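Local coordinates for SusD superfamily protein (PDB 3JQ0), which probably binds glycans or other nutrients at the outer membrane of Bacteroides vulgatus, as a member of the SusD family, at residues K26-N29 with F30-G34; L114-H117 with L118-S121; S396-F399 with N400-K403. All blocks are in the same frame, centred on the assembly; numbering follows the deposited sequence.

Contact 1: K26-N29 with F30-G34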
loop_
_atom_site.group_PDB
_atom_site.type_symbol
_atom_site.label_atom_id
_atom_site.label_comp_id
_atom_site.label_asym_id
_atom_site.label_seq_id
_atom_site.Cartn_x
_atom_site.Cartn_y
_atom_site.Cartn_z
ATOM N N LYS A 26 7.433 -9.454 3.920
ATOM C CA LYS A 26 7.582 -8.554 2.776
ATOM C C LYS A 26 6.733 -7.289 2.842
ATOM O O LYS A 26 6.758 -6.510 1.908
ATOM C CB LYS A 26 7.311 -9.295 1.469
ATOM C CG LYS A 26 8.616 -10.012 0.964
ATOM C CD LYS A 26 9.487 -10.635 1.975
ATOM C CE LYS A 26 10.805 -11.138 1.488
ATOM N NZ LYS A 26 11.462 -12.031 2.465
ATOM N N SER A 27 6.045 -7.086 3.953
ATOM C CA SER A 27 5.204 -5.879 4.151
ATOM C C SER A 27 5.956 -4.616 3.819
ATOM O O SER A 27 5.446 -3.746 3.099
ATOM C CB SER A 27 4.857 -5.779 5.689
ATOM O OG SER A 27 4.004 -6.708 6.169
ATOM N N TYR A 28 7.139 -4.481 4.412
ATOM C CA TYR A 28 7.950 -3.309 4.191
ATOM C C TYR A 28 8.291 -3.146 2.701
ATOM O O TYR A 28 8.156 -2.058 2.132
ATOM C CB TYR A 28 9.203 -3.380 5.067
ATOM C CG TYR A 28 10.144 -2.217 4.884
ATOM C CD1 TYR A 28 9.713 -0.928 4.948
ATOM C CD2 TYR A 28 11.498 -2.449 4.689
ATOM C CE1 TYR A 28 10.603 0.139 4.810
ATOM C CE2 TYR A 28 12.391 -1.438 4.556
ATOM C CZ TYR A 28 11.938 -0.115 4.602
ATOM O OH TYR A 28 12.837 0.926 4.472
ATOM N N ASN A 29 8.745 -4.237 2.062
ATOM C CA ASN A 29 9.012 -4.161 0.626
ATOM C C ASN A 29 7.791 -3.773 -0.180
ATOM O O ASN A 29 7.928 -3.024 -1.154
ATOM C CB ASN A 29 9.591 -5.460 0.113
ATOM C CG ASN A 29 11.043 -5.656 0.433
ATOM O OD1 ASN A 29 11.720 -4.758 0.898
ATOM N ND2 ASN A 29 11.537 -6.863 0.143
ATOM N N PHE A 30 6.598 -4.220 0.182
ATOM C CA PHE A 30 5.397 -3.807 -0.560
ATOM C C PHE A 30 5.207 -2.312 -0.444
ATOM O O PHE A 30 4.818 -1.656 -1.411
ATOM C CB PHE A 30 4.139 -4.559 -0.072
ATOM C CG PHE A 30 4.214 -6.058 -0.194
ATOM C CD1 PHE A 30 4.924 -6.699 -1.230
ATOM C CD2 PHE A 30 3.560 -6.872 0.724
ATOM C CE1 PHE A 30 4.993 -8.085 -1.302
ATOM C CE2 PHE A 30 3.628 -8.258 0.642
ATOM C CZ PHE A 30 4.367 -8.861 -0.356
ATOM N N PHE A 31 5.420 -1.739 0.746
ATOM C CA PHE A 31 5.417 -0.299 0.913
ATOM C C PHE A 31 6.422 0.380 -0.003
ATOM O O PHE A 31 6.097 1.326 -0.716
ATOM C CB PHE A 31 5.635 0.081 2.372
ATOM C CG PHE A 31 5.984 1.522 2.593
ATOM C CD1 PHE A 31 5.027 2.533 2.461
ATOM C CD2 PHE A 31 7.303 1.865 2.871
ATOM C CE1 PHE A 31 5.425 3.862 2.671
ATOM C CE2 PHE A 31 7.679 3.180 3.068
ATOM C CZ PHE A 31 6.735 4.172 2.958
ATOM N N LEU A 32 7.672 -0.094 0.043
ATOM C CA LEU A 32 8.718 0.543 -0.733
ATOM C C LEU A 32 8.447 0.510 -2.228
ATOM O O LEU A 32 8.750 1.477 -2.947
ATOM C CB LEU A 32 10.085 -0.110 -0.468
ATOM C CG LEU A 32 10.700 0.061 0.942
ATOM C CD1 LEU A 32 12.040 -0.706 0.970
ATOM C CD2 LEU A 32 10.827 1.515 1.344
ATOM N N LEU A 33 7.922 -0.618 -2.713
ATOM C CA LEU A 33 7.641 -0.747 -4.122
ATOM C C LEU A 33 6.482 0.142 -4.539
ATOM O O LEU A 33 6.473 0.637 -5.683
ATOM C CB LEU A 33 7.290 -2.218 -4.455
ATOM C CG LEU A 33 8.471 -3.188 -4.372
ATOM C CD1 LEU A 33 7.961 -4.605 -4.560
ATOM C CD2 LEU A 33 9.526 -2.857 -5.410
ATOM N N GLY A 34 5.516 0.371 -3.647
ATOM C CA GLY A 34 4.291 1.020 -4.055
ATOM C C GLY A 34 4.160 2.496 -3.763
ATOM O O GLY A 34 3.223 3.114 -4.288
#
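Tyr28 and Leu32, one turn apart on helix 27-34, meet ring against methyl. Leu32 CD1 sits over one face of the phenol, 3.9 Å from the centroid of the Tyr28 ring, in a CH-pi contact displaced toward the rim; CD2, the other branch, lies 3.7 Å from Tyr28 CE1. Tyr28 has CG anti to its own N (chi1 178°), which sets CG beside the carbonyl carbon and carries the ring out across the helix axis, within reach of both leucine methyls. A second pair stands on another side of the helix. Phe30, with chi1 -59°, folds its ring back over the first turn, where Lys26 CB lies over the face, 3.5 Å from Phe30 CZ. The same face carries Lys26 O, 3.3 Å from Phe30 CG, although this oxygen also accepts a nearly axial hydrogen bond from Phe30 N (2.9 Å). Ser27, Tyr28 and Asn29 O likewise accept from Phe31, Leu32 and Leu33 N. The Lys26 ammonium leads away to a salt bridge with Asp74. Stacked outside partners, Tyr260 on Tyr28, Trp257 on Phe31 and His117 on Phe30, extend the aromatic surroundings. The chemistry is therefore divided: main-chain bonds satisfy the carbonyls of the first turn, ring faces and aliphatic carbon cover much of the flanks, and the lysine charge is probably balanced by Asp74.

Contact 2: L114-H117 with L118-S121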
loop_
_atom_site.group_PDB
_atom_site.type_symbol
_atom_site.label_atom_id
_atom_site.label_comp_id
_atom_site.label_asym_id
_atom_site.label_seq_id
_atom_site.Cartn_x
_atom_site.Cartn_y
_atom_site.Cartn_z
ATOM N N LEU A 114 2.154 -11.825 -5.737
ATOM C CA LEU A 114 3.582 -11.593 -5.774
ATOM C C LEU A 114 4.056 -11.313 -7.201
ATOM O O LEU A 114 4.828 -10.379 -7.419
ATOM C CB LEU A 114 4.353 -12.755 -5.138
ATOM C CG LEU A 114 4.123 -12.963 -3.656
ATOM C CD1 LEU A 114 4.820 -14.218 -3.158
ATOM C CD2 LEU A 114 4.597 -11.744 -2.828
ATOM N N TYR A 115 3.604 -12.108 -8.158
ATOM C CA TYR A 115 3.974 -11.856 -9.522
ATOM C C TYR A 115 3.514 -10.495 -10.024
ATOM O O TYR A 115 4.182 -9.898 -10.894
ATOM C CB TYR A 115 3.538 -12.968 -10.483
ATOM C CG TYR A 115 4.534 -14.133 -10.502
ATOM C CD1 TYR A 115 5.763 -13.997 -11.088
ATOM C CD2 TYR A 115 4.240 -15.340 -9.883
ATOM C CE1 TYR A 115 6.692 -15.031 -11.077
ATOM C CE2 TYR A 115 5.119 -16.398 -9.907
ATOM C CZ TYR A 115 6.347 -16.249 -10.499
ATOM O OH TYR A 115 7.315 -17.254 -10.505
ATOM N N PHE A 116 2.399 -9.964 -9.496
ATOM C CA PHE A 116 1.911 -8.641 -9.916
ATOM C C PHE A 116 2.788 -7.511 -9.344
ATOM O O PHE A 116 3.025 -6.516 -10.032
ATOM C CB PHE A 116 0.439 -8.505 -9.567
ATOM C CG PHE A 116 -0.212 -7.241 -10.074
ATOM C CD1 PHE A 116 -0.132 -6.862 -11.406
ATOM C CD2 PHE A 116 -0.934 -6.435 -9.207
ATOM C CE1 PHE A 116 -0.738 -5.728 -11.866
ATOM C CE2 PHE A 116 -1.541 -5.282 -9.676
ATOM C CZ PHE A 116 -1.461 -4.932 -11.017
ATOM N N HIS A 117 3.325 -7.657 -8.126
ATOM C CA HIS A 117 4.387 -6.750 -7.669
ATOM C C HIS A 117 5.597 -6.834 -8.579
ATOM O O HIS A 117 6.205 -5.838 -8.960
ATOM C CB HIS A 117 4.800 -7.044 -6.239
ATOM C CG HIS A 117 3.899 -6.474 -5.195
ATOM N ND1 HIS A 117 3.773 -5.132 -4.940
ATOM C CD2 HIS A 117 3.147 -7.119 -4.267
ATOM C CE1 HIS A 117 2.942 -4.973 -3.931
ATOM N NE2 HIS A 117 2.529 -6.163 -3.509
ATOM N N LEU A 118 5.998 -8.061 -8.919
ATOM C CA LEU A 118 7.180 -8.248 -9.786
ATOM C C LEU A 118 6.990 -7.615 -11.167
ATOM O O LEU A 118 7.876 -6.956 -11.680
ATOM C CB LEU A 118 7.547 -9.749 -9.920
ATOM C CG LEU A 118 8.032 -10.455 -8.640
ATOM C CD1 LEU A 118 8.196 -11.955 -8.879
ATOM C CD2 LEU A 118 9.350 -9.839 -8.198
ATOM N N LEU A 119 5.803 -7.815 -11.756
ATOM C CA LEU A 119 5.512 -7.245 -13.088
ATOM C C LEU A 119 5.633 -5.720 -13.074
ATOM O O LEU A 119 6.268 -5.134 -13.924
ATOM C CB LEU A 119 4.090 -7.610 -13.488
ATOM C CG LEU A 119 3.629 -6.999 -14.794
ATOM C CD1 LEU A 119 4.380 -7.535 -16.011
ATOM C CD2 LEU A 119 2.124 -7.164 -14.955
ATOM N N ARG A 120 5.004 -5.078 -12.083
ATOM C CA ARG A 120 4.971 -3.625 -12.022
ATOM C C ARG A 120 6.320 -3.019 -11.674
ATOM O O ARG A 120 6.599 -1.875 -11.997
ATOM C CB ARG A 120 3.888 -3.160 -11.045
ATOM C CG ARG A 120 2.464 -3.488 -11.496
ATOM C CD ARG A 120 1.448 -3.001 -10.489
ATOM N NE ARG A 120 1.475 -3.840 -9.297
ATOM C CZ ARG A 120 0.751 -3.586 -8.217
ATOM N NH1 ARG A 120 -0.015 -2.514 -8.167
ATOM N NH2 ARG A 120 0.845 -4.387 -7.164
ATOM N N SER A 121 7.147 -3.807 -10.993
ATOM C CA SER A 121 8.416 -3.307 -10.443
ATOM C C SER A 121 9.616 -3.652 -11.321
ATOM O O SER A 121 10.426 -2.794 -11.619
ATOM C CB SER A 121 8.592 -3.793 -9.003
ATOM O OG SER A 121 7.541 -3.259 -8.201
#
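Arg120 lays its guanidinium flat on the ring of Phe116, one turn earlier in helix 97-122. The planes are only 10° apart and the centres 3.8 Å from each other, with Arg120 CZ 3.2 Å from Phe116 CE2. Arg120 NE lies over the middle of the ring and CD over the same face, so a CH-pi contact accompanies the off-centre cation-pi interaction. Phe116, with CG anti to the backbone N, has its ring beside the arginine, and chi2 turns a face to it; Arg120 is extended at chi2, then bent at chi3 (-73°). A hydrogen bond from Arg120 NE to Phe116 O, 3.2 Å, helps to fix the rotation of the guanidinium. The acceptor lies in the guanidinium plane, whereas NE stands above the carbonyl plane. Arg120 N bonds to the same oxygen from the opposite face, so Phe116 O is gripped twice by one residue. Another part of the arginine, NH2, passes over a face of the His117 imidazole, 3.8 Å from His117 ND1, with the two planes turned 37° apart. His117 ND1 bonds to Tyr450 OH and NE2 to Tyr113 OH, which holds the imidazole ring from two sides; Tyr450 also makes a cation-pi contact with Arg120. On another flank, Leu118 CD1 approaches the Tyr115 ring obliquely, 3.9 Å from CD1 of Tyr115, while the Tyr115 hydroxyl bonds to Tyr128 O. Leu119 CD2 comes to the edge of the Phe116 ring. The motif is an i to i+4 arginine-aromatic stack within one helix. That helix lies among helices 75-91, 149-167 and 182-199, consistent with the helical, TPR-like part of SusD proteins.

Contact 3: S396-F399 with N400-K403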
loop_
_atom_site.group_PDB
_atom_site.type_symbol
_atom_site.label_atom_id
_atom_site.label_comp_id
_atom_site.label_asym_id
_atom_site.label_seq_id
_atom_site.Cartn_x
_atom_site.Cartn_y
_atom_site.Cartn_z
ATOM N N SER A 396 -20.264 12.685 8.131
ATOM C CA SER A 396 -21.505 13.056 7.509
ATOM C C SER A 396 -21.982 14.462 7.862
ATOM O O SER A 396 -22.540 15.160 7.002
ATOM C CB SER A 396 -22.623 12.044 7.877
ATOM O OG SER A 396 -22.314 10.771 7.369
ATOM N N LYS A 397 -21.873 14.871 9.116
ATOM C CA LYS A 397 -22.395 16.163 9.500
ATOM C C LYS A 397 -21.737 17.295 8.688
ATOM O O LYS A 397 -22.419 18.115 8.056
ATOM C CB LYS A 397 -22.227 16.402 11.006
ATOM C CG LYS A 397 -22.837 17.690 11.490
ATOM C CD LYS A 397 -22.612 17.929 12.973
ATOM C CE LYS A 397 -23.203 19.233 13.480
ATOM N NZ LYS A 397 -24.622 18.860 13.686
ATOM N N TYR A 398 -20.426 17.359 8.710
ATOM C CA TYR A 398 -19.715 18.385 8.001
ATOM C C TYR A 398 -19.881 18.223 6.511
ATOM O O TYR A 398 -20.083 19.197 5.790
ATOM C CB TYR A 398 -18.243 18.347 8.386
ATOM C CG TYR A 398 -17.447 19.473 7.815
ATOM C CD1 TYR A 398 -16.902 19.405 6.546
ATOM C CD2 TYR A 398 -17.261 20.642 8.531
ATOM C CE1 TYR A 398 -16.205 20.491 6.003
ATOM C CE2 TYR A 398 -16.546 21.722 8.020
ATOM C CZ TYR A 398 -16.026 21.642 6.764
ATOM O OH TYR A 398 -15.341 22.712 6.251
ATOM N N PHE A 399 -19.800 17.008 6.010
ATOM C CA PHE A 399 -19.922 16.756 4.569
ATOM C C PHE A 399 -21.255 17.317 4.063
ATOM O O PHE A 399 -21.292 18.029 3.056
ATOM C CB PHE A 399 -19.815 15.269 4.321
ATOM C CG PHE A 399 -19.887 14.895 2.873
ATOM C CD1 PHE A 399 -18.780 14.951 2.081
ATOM C CD2 PHE A 399 -21.097 14.489 2.317
ATOM C CE1 PHE A 399 -18.879 14.628 0.675
ATOM C CE2 PHE A 399 -21.223 14.151 0.970
ATOM C CZ PHE A 399 -20.124 14.185 0.187
ATOM N N ASN A 400 -22.331 16.989 4.747
ATOM C CA ASN A 400 -23.665 17.412 4.303
ATOM C C ASN A 400 -23.874 18.904 4.349
ATOM O O ASN A 400 -24.728 19.398 3.624
ATOM C CB ASN A 400 -24.739 16.670 5.103
ATOM C CG ASN A 400 -24.852 15.178 4.703
ATOM O OD1 ASN A 400 -24.447 14.789 3.613
ATOM N ND2 ASN A 400 -25.376 14.330 5.622
ATOM N N GLU A 401 -23.127 19.606 5.194
ATOM C CA GLU A 401 -23.209 21.033 5.326
ATOM C C GLU A 401 -22.316 21.741 4.306
ATOM O O GLU A 401 -22.454 22.948 4.103
ATOM C CB GLU A 401 -22.743 21.476 6.729
ATOM C CG GLU A 401 -23.544 21.133 7.960
ATOM C CD GLU A 401 -22.719 21.256 9.375
ATOM O OE1 GLU A 401 -21.384 21.200 9.528
ATOM O OE2 GLU A 401 -23.471 21.342 10.399
ATOM N N HIS A 402 -21.347 21.028 3.722
ATOM C CA HIS A 402 -20.322 21.677 2.888
ATOM C C HIS A 402 -20.140 21.010 1.527
ATOM O O HIS A 402 -19.056 21.102 0.929
ATOM C CB HIS A 402 -18.967 21.747 3.622
ATOM C CG HIS A 402 -19.028 22.591 4.848
ATOM N ND1 HIS A 402 -18.884 23.963 4.848
ATOM C CD2 HIS A 402 -19.297 22.238 6.120
ATOM C CE1 HIS A 402 -19.022 24.407 6.084
ATOM N NE2 HIS A 402 -19.259 23.389 6.874
ATOM N N LYS A 403 -21.192 20.389 1.001
ATOM C CA LYS A 403 -21.099 19.720 -0.284
ATOM C C LYS A 403 -20.629 20.653 -1.400
ATOM O O LYS A 403 -19.886 20.205 -2.284
ATOM C CB LYS A 403 -22.405 19.047 -0.716
ATOM C CG LYS A 403 -22.817 17.902 0.106
ATOM C CD LYS A 403 -24.222 17.364 -0.287
ATOM C CE LYS A 403 -24.550 16.077 0.458
ATOM N NZ LYS A 403 -26.002 15.768 0.268
HETATM O O HOH W 1 -25.650 19.625 10.794
#
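Asn400 opens the second half of this short helix by bonding its backbone N to Ser396 O, 2.9 Å away. Its side chain turns back over the same turn, and OD1 reaches the edge of the Phe399 ring, 3.6 Å from Phe399 CD2, with amide and ring planes 64° apart. Next, Glu401, extended beyond CG, crosses Lys397 at a slant. Their charged atoms stay 4.3 Å apart, NZ of Lys397 to OE2 of Glu401, too far for a salt bridge. A water joins them instead, accepting from Lys397 NZ and donating to Glu401 OE2 at 2.8 Å. The lysine reaches this place along an extended chain that bends only at its end (chi4 82°), and the water probably relays a weak attraction between the two charges. His402 then leaves the helix and lays its imidazole on the Tyr398 ring in an offset stack: centroids 3.9 Å apart, planes at 21°. His402 CD2 sits over the middle of the phenol, 3.4 Å from Tyr398 CZ, while Tyr398 O lies at the imidazole edge. Glu405 accepts from His402 ND1 and so helps to fix the ring's rotation. The backbone N of His402 bonds to Phe399 O from above its carbonyl plane, an i to i+3 bond where helical phi/psi ends. Lys403 crosses Phe399 at about a right angle, with its CE 3.9 Å from Phe399 CE2. At the protein surface, Phe399 packs against Asn387, Arg390 and Glu391 of helix 383-394, and His402 occupies the N-cap position, right before helix 403-406.

How the contacts relate
The three contacts follow one another along the chain without overlap. Contacts 1 and 2 are buried neighbours, their centres about 11 Å apart, on helices 27-34 and 97-122 within the range of the starch-binding, outer-membrane-associating family. They touch directly: Phe30 CD1 is 3.3 Å from His117 NE2, and Leu33 CD2 lies 3.4 Å from Ser121 OG, so the two helices share one packed interface. Contact 3 stands apart on the surface, its centre about 35 Å from that of contact 1 and 40 Å from that of contact 2, within the RagB/SusD range. Interior helix packing and a peripheral helix end thus represent separate regions of one probable nutrient-binding chain.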